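Long-range contacts in CHAD domain (Ricinus communis, PDB 6QV5), which probably binds inorganic polyphosphate, as CHAD domains do, through an all-helical module that also carries a zinc ion: residues A[40-45]-A[58-62]; A[45-49]-A[144-149]; A[64-68]-A[88-92]; A[97-102]-A[136-140]; A[125-129]-A[254-258]. All blocks are in the same frame, centred on the assembly; numbering follows the deposited sequence. Where two conformers were deposited one is given.

Interaction 1: A[40-45]-A[58-62]; sequences HIQRNE and HQMRV
The end of helix 26-42 turns against the side of helix 54-73 here, and His40, Ile41 and Asn44 meet Gln59 and Met60 inside the CHAD helical bundle. His40 sends NE2 to Gln59 OE1 at 2.8 Å. The acceptor lies close to the plane of the imidazole, while the donor stands 23° off the carbonyl plane of the amide. Gln59 can present that oxygen because its chain folds back at its second torsion (chi2 -53°). The backbone O of the same glutamine lies over one face of the ring, toward the rim. Asn44 ties down the turn itself: its ND2 reaches back to His40 O at 2.8 Å and is shared with Phe13 O, while its CB rests 3.8 Å from Met60 CB. Met60 is fully extended and crosses Ile41 at about a right angle, its CE ending 3.4 Å from Ile41 O and 3.7 Å from Ile41 CG2, with Glu45 CG nearby. The other nitrogen of the ring, His40 ND1, has a weak bond with Arg66 NH2, and Gln59 NE2 bonds to Glu55. With the proton on NE2, a neutral histidine is likely, its ring probably held in orientation by the bond at NE2 and, more weakly, by Arg66 at ND1.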
# COMPACT_ATOMS: atom_id res chain seq x y z
N HIS A 40 -6.92 2.10 -11.74
CA HIS A 40 -6.41 0.95 -10.99
C HIS A 40 -7.42 0.48 -9.93
O HIS A 40 -7.55 -0.72 -9.70
CB HIS A 40 -5.04 1.29 -10.36
CG HIS A 40 -4.26 0.11 -9.84
ND1 HIS A 40 -3.17 0.29 -9.01
CD2 HIS A 40 -4.43 -1.21 -10.05
CE1 HIS A 40 -2.72 -0.92 -8.73
NE2 HIS A 40 -3.44 -1.86 -9.34
N ILE A 41 -8.17 1.42 -9.34
CA ILE A 41 -9.21 1.16 -8.34
C ILE A 41 -10.49 0.65 -9.05
O ILE A 41 -10.99 -0.42 -8.70
CB ILE A 41 -9.49 2.43 -7.47
CG1 ILE A 41 -8.23 2.86 -6.69
CG2 ILE A 41 -10.68 2.23 -6.52
CD1 ILE A 41 -8.18 4.33 -6.27
N GLN A 42 -10.99 1.44 -10.03
CA GLN A 42 -12.22 1.19 -10.80
C GLN A 42 -12.24 -0.16 -11.54
O GLN A 42 -13.25 -0.86 -11.50
CB GLN A 42 -12.47 2.36 -11.77
CG GLN A 42 -13.75 2.26 -12.60
CD GLN A 42 -13.51 1.71 -13.99
OE1 GLN A 42 -12.72 2.24 -14.78
NE2 GLN A 42 -14.20 0.63 -14.32
N ARG A 43 -11.14 -0.51 -12.25
CA ARG A 43 -11.08 -1.75 -13.03
C ARG A 43 -11.07 -3.04 -12.19
O ARG A 43 -11.15 -4.14 -12.77
CB ARG A 43 -9.90 -1.72 -14.02
CG ARG A 43 -9.99 -0.65 -15.11
CD ARG A 43 -10.96 -0.99 -16.23
NE ARG A 43 -10.40 -1.97 -17.16
CZ ARG A 43 -11.04 -3.04 -17.60
NH1 ARG A 43 -12.28 -3.29 -17.19
NH2 ARG A 43 -10.45 -3.88 -18.44
N ASN A 44 -11.03 -2.93 -10.85
CA ASN A 44 -11.07 -4.07 -9.93
C ASN A 44 -12.40 -4.18 -9.17
O ASN A 44 -12.63 -5.20 -8.52
CB ASN A 44 -9.87 -4.05 -8.99
CG ASN A 44 -8.58 -4.45 -9.65
OD1 ASN A 44 -8.39 -5.61 -10.05
ND2 ASN A 44 -7.66 -3.51 -9.80
N GLU A 45 -13.28 -3.16 -9.28
CA GLU A 45 -14.61 -3.05 -8.64
C GLU A 45 -15.47 -4.31 -8.68
O GLU A 45 -15.82 -4.83 -7.62
CB GLU A 45 -15.41 -1.90 -9.26
CG GLU A 45 -15.11 -0.53 -8.70
CD GLU A 45 -15.84 0.61 -9.39
OE1 GLU A 45 -16.95 0.39 -9.92
OE2 GLU A 45 -15.30 1.74 -9.39
N HIS A 58 -6.27 -7.26 -3.62
CA HIS A 58 -4.91 -6.77 -3.41
C HIS A 58 -4.62 -5.60 -4.35
O HIS A 58 -4.17 -4.55 -3.89
CB HIS A 58 -3.88 -7.90 -3.59
CG HIS A 58 -2.44 -7.49 -3.44
ND1 HIS A 58 -1.45 -8.07 -4.20
CD2 HIS A 58 -1.88 -6.56 -2.63
CE1 HIS A 58 -0.32 -7.49 -3.83
NE2 HIS A 58 -0.53 -6.57 -2.88
N GLN A 59 -4.94 -5.76 -5.65
CA GLN A 59 -4.76 -4.72 -6.67
C GLN A 59 -5.59 -3.47 -6.40
O GLN A 59 -5.10 -2.37 -6.63
CB GLN A 59 -5.00 -5.27 -8.09
CG GLN A 59 -3.87 -6.17 -8.61
CD GLN A 59 -2.50 -5.53 -8.55
OE1 GLN A 59 -2.27 -4.42 -9.03
NE2 GLN A 59 -1.55 -6.23 -7.94
N MET A 60 -6.84 -3.65 -5.90
CA MET A 60 -7.72 -2.52 -5.57
C MET A 60 -7.20 -1.75 -4.36
O MET A 60 -7.25 -0.52 -4.36
CB MET A 60 -9.17 -2.97 -5.38
CG MET A 60 -10.16 -1.85 -5.59
SD MET A 60 -11.88 -2.30 -5.24
CE MET A 60 -12.68 -0.86 -5.82
N ARG A 61 -6.70 -2.48 -3.33
CA ARG A 61 -6.13 -1.90 -2.11
C ARG A 61 -4.87 -1.10 -2.44
O ARG A 61 -4.71 0.01 -1.92
CB ARG A 61 -5.84 -3.01 -1.06
CG ARG A 61 -5.25 -2.51 0.27
CD ARG A 61 -6.23 -1.65 1.05
NE ARG A 61 -5.58 -0.89 2.12
CZ ARG A 61 -5.30 0.40 2.06
NH1 ARG A 61 -5.61 1.11 0.98
NH2 ARG A 61 -4.71 1.01 3.08
N VAL A 62 -4.00 -1.64 -3.32
CA VAL A 62 -2.76 -1.01 -3.79
C VAL A 62 -3.10 0.29 -4.54
O VAL A 62 -2.45 1.31 -4.34
CB VAL A 62 -1.86 -1.99 -4.59
CG1 VAL A 62 -0.78 -1.26 -5.40
CG2 VAL A 62 -1.22 -3.03 -3.67

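Interaction 2: A[45-49]-A[144-149]; sequences EVAVI and LLSPRY
Leu144, near the end of helix 122-145, packs against Ile49 and Val48 of the short helix 45-50, and its atoms can be taken in turn. CB comes first: Ile49 CD1 lies 3.8 Å from Leu144 CB, with Ile49 CG1 equally near. At CG the side chain forks. One branch, CD1, goes to the short helix, where Leu144 CD1 is 3.7 Å from Val48 CG1, the two side chains meeting at about a right angle, and it also touches Ile49 CG1. The other branch, CD2, lies over the centre of the Tyr149 ring, 3.6 Å above its plane, a CH-pi type of packing within the segment 144-149. Leu145 brings both its methyls against Ile49, with Leu145 CD1 3.9 Å from Ile49 CG2.

The polar end of the contact belongs to Tyr149. Its OH donates to Glu45 OE2 at 2.7 Å, arriving from above the carboxylate plane, 35° out of it. The glutamate chain is extended beyond CG (chi2 176°), which carries the carboxylate out to the hydroxyl. Carboxylate and ring stand 84° apart, nearly perpendicular, and the acid approaches the ring at its edge. Met60 and Leu91 close in on the same tyrosine from helices 54-73 and 82-108. Ser146 is the N-cap of helix 147-163, and its OG bonds back to Ala143 O. What the short helix leans on is therefore the sharp corner where helix 122-145 gives way, at Ser146, to helix 147-163 in the all-alpha fold of the CHAD domain.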
# COMPACT_ATOMS: atom_id res chain seq x y z
N GLU A 45 -13.28 -3.16 -9.28
CA GLU A 45 -14.61 -3.05 -8.64
C GLU A 45 -15.47 -4.31 -8.68
O GLU A 45 -15.82 -4.83 -7.62
CB GLU A 45 -15.41 -1.90 -9.26
CG GLU A 45 -15.11 -0.53 -8.70
CD GLU A 45 -15.84 0.61 -9.39
OE1 GLU A 45 -16.95 0.39 -9.92
OE2 GLU A 45 -15.30 1.74 -9.39
N VAL A 46 -15.85 -4.76 -9.90
CA VAL A 46 -16.72 -5.90 -10.17
C VAL A 46 -16.22 -7.19 -9.51
O VAL A 46 -16.99 -7.88 -8.84
CB VAL A 46 -16.98 -6.08 -11.70
CG1 VAL A 46 -17.97 -7.20 -11.98
CG2 VAL A 46 -17.48 -4.77 -12.33
N ALA A 47 -14.92 -7.49 -9.67
CA ALA A 47 -14.27 -8.68 -9.12
C ALA A 47 -14.22 -8.69 -7.58
O ALA A 47 -14.28 -9.77 -6.99
CB ALA A 47 -12.88 -8.84 -9.70
N VAL A 48 -14.12 -7.51 -6.95
CA VAL A 48 -14.10 -7.39 -5.48
C VAL A 48 -15.52 -7.59 -4.93
O VAL A 48 -15.69 -8.23 -3.90
CB VAL A 48 -13.42 -6.08 -4.98
CG1 VAL A 48 -13.48 -5.95 -3.46
CG2 VAL A 48 -11.96 -6.01 -5.45
N ILE A 49 -16.54 -7.07 -5.66
CA ILE A 49 -17.95 -7.19 -5.28
C ILE A 49 -18.47 -8.63 -5.46
O ILE A 49 -18.99 -9.21 -4.50
CB ILE A 49 -18.84 -6.13 -6.02
CG1 ILE A 49 -18.50 -4.69 -5.56
CG2 ILE A 49 -20.34 -6.42 -5.86
CD1 ILE A 49 -18.91 -3.56 -6.56
N LEU A 144 -18.57 -0.85 -1.56
CA LEU A 144 -18.39 -0.46 -2.96
C LEU A 144 -19.73 -0.23 -3.67
O LEU A 144 -19.80 0.60 -4.57
CB LEU A 144 -17.55 -1.49 -3.72
CG LEU A 144 -16.11 -1.71 -3.24
CD1 LEU A 144 -15.45 -2.81 -4.02
CD2 LEU A 144 -15.28 -0.43 -3.34
N LEU A 145 -20.78 -0.98 -3.25
CA LEU A 145 -22.13 -0.88 -3.81
C LEU A 145 -22.90 0.30 -3.21
O LEU A 145 -23.93 0.71 -3.77
CB LEU A 145 -22.92 -2.19 -3.58
CG LEU A 145 -22.48 -3.42 -4.37
CD1 LEU A 145 -23.09 -4.68 -3.78
CD2 LEU A 145 -22.84 -3.31 -5.85
N SER A 146 -22.41 0.85 -2.08
CA SER A 146 -23.02 1.98 -1.39
C SER A 146 -22.84 3.28 -2.19
O SER A 146 -21.82 3.42 -2.87
CB SER A 146 -22.43 2.13 0.02
OG SER A 146 -21.12 2.67 0.00
N PRO A 147 -23.79 4.26 -2.10
CA PRO A 147 -23.61 5.51 -2.86
C PRO A 147 -22.39 6.34 -2.45
O PRO A 147 -21.94 7.16 -3.25
CB PRO A 147 -24.93 6.27 -2.62
CG PRO A 147 -25.90 5.23 -2.14
CD PRO A 147 -25.06 4.27 -1.36
N ARG A 148 -21.85 6.11 -1.23
CA ARG A 148 -20.67 6.81 -0.70
C ARG A 148 -19.43 6.59 -1.58
O ARG A 148 -18.66 7.52 -1.79
CB ARG A 148 -20.39 6.38 0.76
CG ARG A 148 -19.45 7.32 1.50
CD ARG A 148 -19.08 6.84 2.88
NE ARG A 148 -18.07 7.70 3.49
CZ ARG A 148 -17.62 7.58 4.73
NH1 ARG A 148 -18.08 6.62 5.52
NH2 ARG A 148 -16.70 8.42 5.19
N TYR A 149 -19.25 5.35 -2.10
CA TYR A 149 -18.12 5.01 -2.96
C TYR A 149 -18.21 5.66 -4.35
O TYR A 149 -17.25 6.29 -4.78
CB TYR A 149 -17.94 3.49 -3.08
CG TYR A 149 -16.91 3.09 -4.11
CD1 TYR A 149 -15.55 3.28 -3.88
CD2 TYR A 149 -17.29 2.56 -5.34
CE1 TYR A 149 -14.59 2.94 -4.84
CE2 TYR A 149 -16.35 2.21 -6.31
CZ TYR A 149 -15.00 2.41 -6.05
OH TYR A 149 -14.06 2.08 -7.00

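Interaction 3: A[64-68]-A[88-92]; sequences VRRLR and ISWLG
Arg68 and Ser89 meet edge-on: the serine OG lies almost in the guanidinium plane, 2.9 Å from Arg68 NH1, and the N-H points at it with an angle of 165°. The arginine arrives there by bending at its third torsion (chi3 -81°), which brings the flat group across to helix 82-108. NH2 of Arg68 then sits 3.4 Å from Ser89 CA, and Ile88 CG2 lies over one face of the guanidinium. Since Ser89 OG is also bonded to Gln85 O in its own helix, two groups grip the hydroxyl, and the arginine finds a partner already held in place.

These are two antiparallel neighbours of the CHAD helical bundle, helices 54-73 and 82-108, whose local axes pass 10.5 Å apart at 153°. Deeper between them the contact is apolar. Val64 splits its branches: CG2 runs to Leu91 CD2 at 3.8 Å, the valine and leucine lying at a slant to each other, while CG1 rests 3.9 Å from Gly92 CA. At the glycine the valine methyl thus meets bare backbone, and the two backbones are at their nearest here, with 6.3 Å between Val64 CA and Gly92 CA. One turn along, Leu67 CD2 faces Ile88 CG1 more loosely at 4.4 Å. Leu156 of helix 147-163 touches both Leu67 and Ile88, and Tyr149 of that helix covers Leu91.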
# COMPACT_ATOMS: atom_id res chain seq x y z
N VAL A 64 -5.72 2.22 -4.07
CA VAL A 64 -6.16 3.19 -3.06
C VAL A 64 -4.93 3.81 -2.39
O VAL A 64 -4.88 5.04 -2.23
CB VAL A 64 -7.17 2.57 -2.04
CG1 VAL A 64 -7.46 3.51 -0.87
CG2 VAL A 64 -8.48 2.19 -2.74
N ARG A 65 -3.92 2.98 -2.05
CA ARG A 65 -2.65 3.40 -1.45
C ARG A 65 -1.87 4.32 -2.39
O ARG A 65 -1.33 5.33 -1.94
CB ARG A 65 -1.79 2.20 -1.06
CG ARG A 65 -2.07 1.67 0.33
CD ARG A 65 -0.89 0.87 0.84
NE ARG A 65 -1.29 -0.07 1.89
CZ ARG A 65 -1.65 -1.33 1.66
NH1 ARG A 65 -1.66 -1.81 0.42
NH2 ARG A 65 -2.00 -2.12 2.66
N ARG A 66 -1.83 3.97 -3.70
CA ARG A 66 -1.16 4.73 -4.76
C ARG A 66 -1.82 6.10 -4.92
O ARG A 66 -1.11 7.10 -5.11
CB ARG A 66 -1.20 3.97 -6.10
CG ARG A 66 -0.16 2.87 -6.20
CD ARG A 66 -0.26 2.09 -7.50
NE ARG A 66 0.27 2.84 -8.64
CZ ARG A 66 -0.46 3.37 -9.61
NH1 ARG A 66 0.11 4.04 -10.59
NH2 ARG A 66 -1.78 3.23 -9.60
N LEU A 67 -3.16 6.15 -4.83
CA LEU A 67 -3.95 7.38 -4.92
C LEU A 67 -3.67 8.31 -3.74
O LEU A 67 -3.45 9.50 -3.96
CB LEU A 67 -5.46 7.04 -5.01
CG LEU A 67 -6.44 8.21 -5.11
CD1 LEU A 67 -6.50 8.78 -6.53
CD2 LEU A 67 -7.82 7.80 -4.66
N ARG A 68 -3.65 7.77 -2.50
CA ARG A 68 -3.38 8.53 -1.28
C ARG A 68 -1.97 9.13 -1.27
O ARG A 68 -1.82 10.29 -0.88
CB ARG A 68 -3.62 7.67 -0.03
CG ARG A 68 -4.07 8.50 1.17
CD ARG A 68 -3.67 7.87 2.49
NE ARG A 68 -4.59 6.80 2.90
CZ ARG A 68 -5.66 6.99 3.67
NH1 ARG A 68 -5.97 8.20 4.11
NH2 ARG A 68 -6.43 5.96 4.00
N ILE A 88 -11.71 8.64 1.36
CA ILE A 88 -10.56 7.86 0.88
C ILE A 88 -10.05 6.99 2.04
O ILE A 88 -9.75 5.82 1.84
CB ILE A 88 -9.47 8.78 0.25
CG1 ILE A 88 -9.93 9.34 -1.11
CG2 ILE A 88 -8.11 8.05 0.10
CD1 ILE A 88 -9.35 10.70 -1.48
N SER A 89 -10.02 7.57 3.26
CA SER A 89 -9.61 6.90 4.49
C SER A 89 -10.60 5.78 4.85
O SER A 89 -10.17 4.72 5.31
CB SER A 89 -9.50 7.90 5.64
OG SER A 89 -8.47 8.84 5.38
N TRP A 90 -11.91 6.01 4.59
CA TRP A 90 -12.98 5.04 4.81
C TRP A 90 -12.83 3.86 3.84
O TRP A 90 -12.91 2.71 4.27
CB TRP A 90 -14.36 5.72 4.67
CG TRP A 90 -15.50 4.77 4.40
CD1 TRP A 90 -16.12 3.96 5.30
CD2 TRP A 90 -16.13 4.54 3.14
NE1 TRP A 90 -17.11 3.23 4.67
CE2 TRP A 90 -17.13 3.56 3.35
CE3 TRP A 90 -15.94 5.05 1.84
CZ2 TRP A 90 -17.95 3.10 2.31
CZ3 TRP A 90 -16.75 4.59 0.82
CH2 TRP A 90 -17.74 3.63 1.05
N LEU A 91 -12.58 4.16 2.54
CA LEU A 91 -12.38 3.16 1.48
C LEU A 91 -11.12 2.32 1.74
O LEU A 91 -11.15 1.10 1.52
CB LEU A 91 -12.32 3.85 0.10
CG LEU A 91 -12.09 2.98 -1.14
CD1 LEU A 91 -13.22 1.99 -1.36
CD2 LEU A 91 -11.92 3.84 -2.38
N GLY A 92 -10.06 2.96 2.23
CA GLY A 92 -8.80 2.32 2.58
C GLY A 92 -8.93 1.37 3.75
O GLY A 92 -8.32 0.30 3.75

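Interaction 4: A[97-102]-A[136-140]; sequences AARDWD and KRHAA. With ZN (zinc ion), chain B.
Lys136 and Trp101 lie aslant, with the aliphatic part of the lysine running past the pyrrole side of the indole. A kink at the second torsion (chi2 -80°) turns the lysine chain, which is extended from there on. Lys136 CG comes 3.9 Å from Trp101 CD1, and further out Lys136 CE is the same distance, 3.9 Å, from Trp101 NE1. Beside this pair, Ala98 brings the helices close: its CB is 3.6 Å from Lys136 O and 4.1 Å from Ala140 CB, and the local axes pass 8.8 Å apart at 159°, nearly antiparallel.

Asp102 and Arg137 are too far apart for a salt bridge, and a water joins them. It gives a proton to Asp102 OD2 at 2.7 Å and takes one from Arg137 NH1 at 2.8 Å. The aspartate holds an unusual first torsion (chi1 -119°), away from the staggered positions, with its carboxylate turned to this water. The guanidinium is also spread over carbonyls: NH1 on Asp53 O, NE on Val48 O and NH2 on Ala47 O, so that a single arginine pins the short helix 45-50 and the turn after it.

Next to Arg137 in sequence, His138 takes no part in the helix packing and binds zinc through NE2 at 1.9 Å. His52 supplies the second protein ligand, making this a two-histidine zinc site on the surface of the helical CHAD domain.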
# COMPACT_ATOMS: atom_id res chain seq x y z
N ALA A 97 -9.14 -3.95 5.78
CA ALA A 97 -9.61 -4.96 6.73
C ALA A 97 -9.79 -6.31 6.03
O ALA A 97 -9.42 -7.34 6.59
CB ALA A 97 -10.92 -4.51 7.37
N ALA A 98 -10.34 -6.30 4.79
CA ALA A 98 -10.54 -7.50 3.98
C ALA A 98 -9.19 -8.07 3.52
O ALA A 98 -9.03 -9.29 3.50
CB ALA A 98 -11.43 -7.18 2.79
N ARG A 99 -8.23 -7.19 3.18
CA ARG A 99 -6.87 -7.55 2.75
C ARG A 99 -6.08 -8.18 3.91
O ARG A 99 -5.46 -9.22 3.72
CB ARG A 99 -6.14 -6.34 2.13
CG ARG A 99 -4.68 -6.57 1.71
CD ARG A 99 -4.53 -7.54 0.55
NE ARG A 99 -3.12 -7.86 0.29
CZ ARG A 99 -2.70 -8.96 -0.32
NH1 ARG A 99 -3.56 -9.88 -0.73
NH2 ARG A 99 -1.40 -9.16 -0.52
N ASP A 100 -6.12 -7.54 5.11
CA ASP A 100 -5.45 -8.00 6.33
C ASP A 100 -5.81 -9.45 6.69
O ASP A 100 -4.91 -10.23 7.01
CB ASP A 100 -5.79 -7.07 7.52
CG ASP A 100 -5.08 -5.72 7.54
OD1 ASP A 100 -4.22 -5.48 6.66
OD2 ASP A 100 -5.38 -4.91 8.44
N TRP A 101 -7.10 -9.80 6.60
CA TRP A 101 -7.59 -11.15 6.88
C TRP A 101 -7.22 -12.16 5.79
O TRP A 101 -7.07 -13.34 6.08
CB TRP A 101 -9.09 -11.15 7.18
CG TRP A 101 -9.40 -10.68 8.57
CD1 TRP A 101 -9.66 -9.39 8.95
CD2 TRP A 101 -9.37 -11.46 9.77
NE1 TRP A 101 -9.85 -9.34 10.31
CE2 TRP A 101 -9.67 -10.59 10.84
CE3 TRP A 101 -9.16 -12.82 10.04
CZ2 TRP A 101 -9.76 -11.04 12.17
CZ3 TRP A 101 -9.25 -13.26 11.35
CH2 TRP A 101 -9.54 -12.38 12.40
N ASP A 102 -7.06 -11.69 4.54
CA ASP A 102 -6.67 -12.53 3.41
C ASP A 102 -5.17 -12.88 3.46
O ASP A 102 -4.80 -13.99 3.09
CB ASP A 102 -7.02 -11.87 2.07
CG ASP A 102 -8.01 -12.64 1.20
OD1 ASP A 102 -8.39 -13.77 1.59
OD2 ASP A 102 -8.40 -12.12 0.14
N LYS A 136 -15.44 -10.33 5.66
CA LYS A 136 -14.79 -9.02 5.47
C LYS A 136 -14.81 -8.63 3.99
O LYS A 136 -14.90 -7.44 3.68
CB LYS A 136 -13.35 -9.03 6.03
CG LYS A 136 -13.25 -9.10 7.55
CD LYS A 136 -13.47 -7.76 8.25
CE LYS A 136 -13.45 -7.93 9.75
NZ LYS A 136 -13.72 -6.65 10.46
N ARG A 137 -14.77 -9.63 3.09
CA ARG A 137 -14.85 -9.45 1.64
C ARG A 137 -16.27 -9.00 1.27
O ARG A 137 -16.43 -8.11 0.43
CB ARG A 137 -14.45 -10.74 0.89
CG ARG A 137 -14.49 -10.67 -0.65
CD ARG A 137 -13.59 -9.60 -1.26
NE ARG A 137 -13.49 -9.75 -2.71
CZ ARG A 137 -12.48 -10.32 -3.34
NH1 ARG A 137 -11.45 -10.80 -2.66
NH2 ARG A 137 -12.48 -10.42 -4.67
N HIS A 138 -17.30 -9.59 1.92
CA HIS A 138 -18.71 -9.24 1.73
C HIS A 138 -18.98 -7.83 2.25
O HIS A 138 -19.73 -7.09 1.61
CB HIS A 138 -19.62 -10.27 2.42
CG HIS A 138 -19.78 -11.56 1.66
ND1 HIS A 138 -20.49 -12.62 2.18
CD2 HIS A 138 -19.31 -11.90 0.44
CE1 HIS A 138 -20.43 -13.57 1.27
NE2 HIS A 138 -19.73 -13.19 0.20
N ALA A 139 -18.34 -7.46 3.37
CA ALA A 139 -18.44 -6.13 3.99
C ALA A 139 -17.81 -5.07 3.08
O ALA A 139 -18.36 -3.97 2.96
CB ALA A 139 -17.77 -6.13 5.35
N ALA A 140 -16.68 -5.42 2.42
CA ALA A 140 -15.98 -4.55 1.48
C ALA A 140 -16.80 -4.38 0.20
O ALA A 140 -16.85 -3.28 -0.35
CB ALA A 140 -14.61 -5.12 1.15
ZN ZN B . -19.31 -14.78 -0.80
O HOH W 1 -11.09 -11.69 -0.01

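Interaction 5: A[125-129]-A[254-258]; sequences LNALV and LQELA
Val129 N bonds to Leu125 O at 2.8 Å, an ordinary helical bond one turn long that sets the side chains of Leu125 and Val129 on the same flank of helix 122-145. Leu254 and Ala258 are paired in the same way in helix 224-260. Between segments 125-129 and 254-258 the side-chain contacts are all apolar. The local axes lie 12.6 Å apart and run at 95° to each other, so the two helices pass nearly at right angles and touch over a small patch.

Leu257 is the centre of that patch. Its first torsion (chi1 -178°) sets CG opposite the backbone N, and Leu128 has the same setting; with both chains turned this way the leucines meet tip to tip, CD2 of Leu128 being 3.9 Å from CD2 of Leu257. The same methyl, Leu257 CD2, also faces Val129 CG2 at 4.2 Å and Leu125 CD1 at 4.3 Å, and so serves three residues. Leu254 comes in beside it, its CD2 4.2 Å from Leu125 CD1 and a little further from Val129 CG2.

Other parts close round the patch: Val268 and Ala271 of helix 265-281 touch Leu125, while Trp101 and Leu105 of helix 82-108 touch Val129. With methyl groups on both sides, the crossing is probably held by their burial and by dispersion, the fit of the leucine branches and not directed bonds guiding how the segments meet.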
# COMPACT_ATOMS: atom_id res chain seq x y z
N LEU A 125 -9.14 -23.43 13.30
CA LEU A 125 -8.76 -22.01 13.34
C LEU A 125 -8.69 -21.47 11.91
O LEU A 125 -9.15 -20.36 11.66
CB LEU A 125 -7.41 -21.83 14.07
CG LEU A 125 -6.84 -20.40 14.16
CD1 LEU A 125 -7.66 -19.52 15.08
CD2 LEU A 125 -5.40 -20.43 14.62
N ASN A 126 -8.13 -22.27 10.98
CA ASN A 126 -8.01 -21.95 9.55
C ASN A 126 -9.40 -21.77 8.93
O ASN A 126 -9.57 -20.90 8.08
CB ASN A 126 -7.22 -23.04 8.82
CG ASN A 126 -6.82 -22.65 7.42
OD1 ASN A 126 -5.82 -21.96 7.20
ND2 ASN A 126 -7.60 -23.09 6.44
N ALA A 127 -10.38 -22.59 9.37
CA ALA A 127 -11.77 -22.54 8.93
C ALA A 127 -12.46 -21.28 9.47
O ALA A 127 -13.27 -20.68 8.76
CB ALA A 127 -12.51 -23.78 9.38
N LEU A 128 -12.12 -20.88 10.72
CA LEU A 128 -12.66 -19.68 11.37
C LEU A 128 -12.10 -18.41 10.72
O LEU A 128 -12.87 -17.48 10.46
CB LEU A 128 -12.38 -19.70 12.89
CG LEU A 128 -12.94 -18.54 13.73
CD1 LEU A 128 -14.46 -18.56 13.81
CD2 LEU A 128 -12.37 -18.57 15.14
N VAL A 129 -10.78 -18.38 10.43
CA VAL A 129 -10.11 -17.25 9.78
C VAL A 129 -10.66 -17.06 8.35
O VAL A 129 -10.92 -15.93 7.95
CB VAL A 129 -8.55 -17.37 9.86
CG1 VAL A 129 -7.85 -16.36 8.96
CG2 VAL A 129 -8.08 -17.20 11.30
N LEU A 254 -5.59 -11.82 15.57
CA LEU A 254 -5.93 -13.02 16.33
C LEU A 254 -6.37 -12.70 17.76
O LEU A 254 -7.33 -13.31 18.24
CB LEU A 254 -4.80 -14.06 16.30
CG LEU A 254 -4.57 -14.79 14.97
CD1 LEU A 254 -3.19 -15.41 14.93
CD2 LEU A 254 -5.64 -15.84 14.70
N GLN A 255 -5.71 -11.73 18.43
CA GLN A 255 -6.05 -11.28 19.79
C GLN A 255 -7.48 -10.69 19.81
O GLN A 255 -8.22 -10.92 20.76
CB GLN A 255 -5.00 -10.29 20.33
CG GLN A 255 -5.26 -9.73 21.74
CD GLN A 255 -5.40 -10.78 22.82
OE1 GLN A 255 -4.43 -11.42 23.23
NE2 GLN A 255 -6.62 -10.98 23.29
N GLU A 256 -7.86 -9.97 18.72
CA GLU A 256 -9.20 -9.40 18.53
C GLU A 256 -10.22 -10.53 18.32
O GLU A 256 -11.34 -10.44 18.82
CB GLU A 256 -9.21 -8.44 17.33
CG GLU A 256 -8.65 -7.06 17.62
CD GLU A 256 -8.46 -6.16 16.42
OE1 GLU A 256 -9.35 -6.12 15.54
OE2 GLU A 256 -7.41 -5.48 16.36
N LEU A 257 -9.81 -11.58 17.57
CA LEU A 257 -10.61 -12.77 17.29
C LEU A 257 -10.83 -13.60 18.56
O LEU A 257 -11.89 -14.21 18.71
CB LEU A 257 -9.95 -13.61 16.17
CG LEU A 257 -10.67 -14.88 15.68
CD1 LEU A 257 -11.88 -14.54 14.83
CD2 LEU A 257 -9.73 -15.76 14.89
N ALA A 258 -9.84 -13.61 19.48
CA ALA A 258 -9.90 -14.33 20.75
C ALA A 258 -10.97 -13.75 21.68
O ALA A 258 -11.65 -14.50 22.38
CB ALA A 258 -8.54 -14.30 21.44

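In the fold
Interactions 1, 2 and 3 form one continuous block: their centres lie 10 to 14 Å apart, and Met60, Tyr149 and Leu91 pass packing from one to the next. Interactions 1 and 3 share helix 54-73 and follow each other along the chain; interaction 2 crosses interaction 1, sharing Glu45 with it, and its two segments enclose interactions 3 and 4 along the chain. Interaction 4 sits about 13 Å, centre to centre, from interaction 2, with Arg137 bonding to helix 45-50. Helix 122-145 runs through interactions 2, 4 and 5, and so carries the block outward to helix 224-260 at interaction 5, whose centre is about 26 Å from those of interactions 1, 2 and 3. Trp101 bridges interactions 4 and 5.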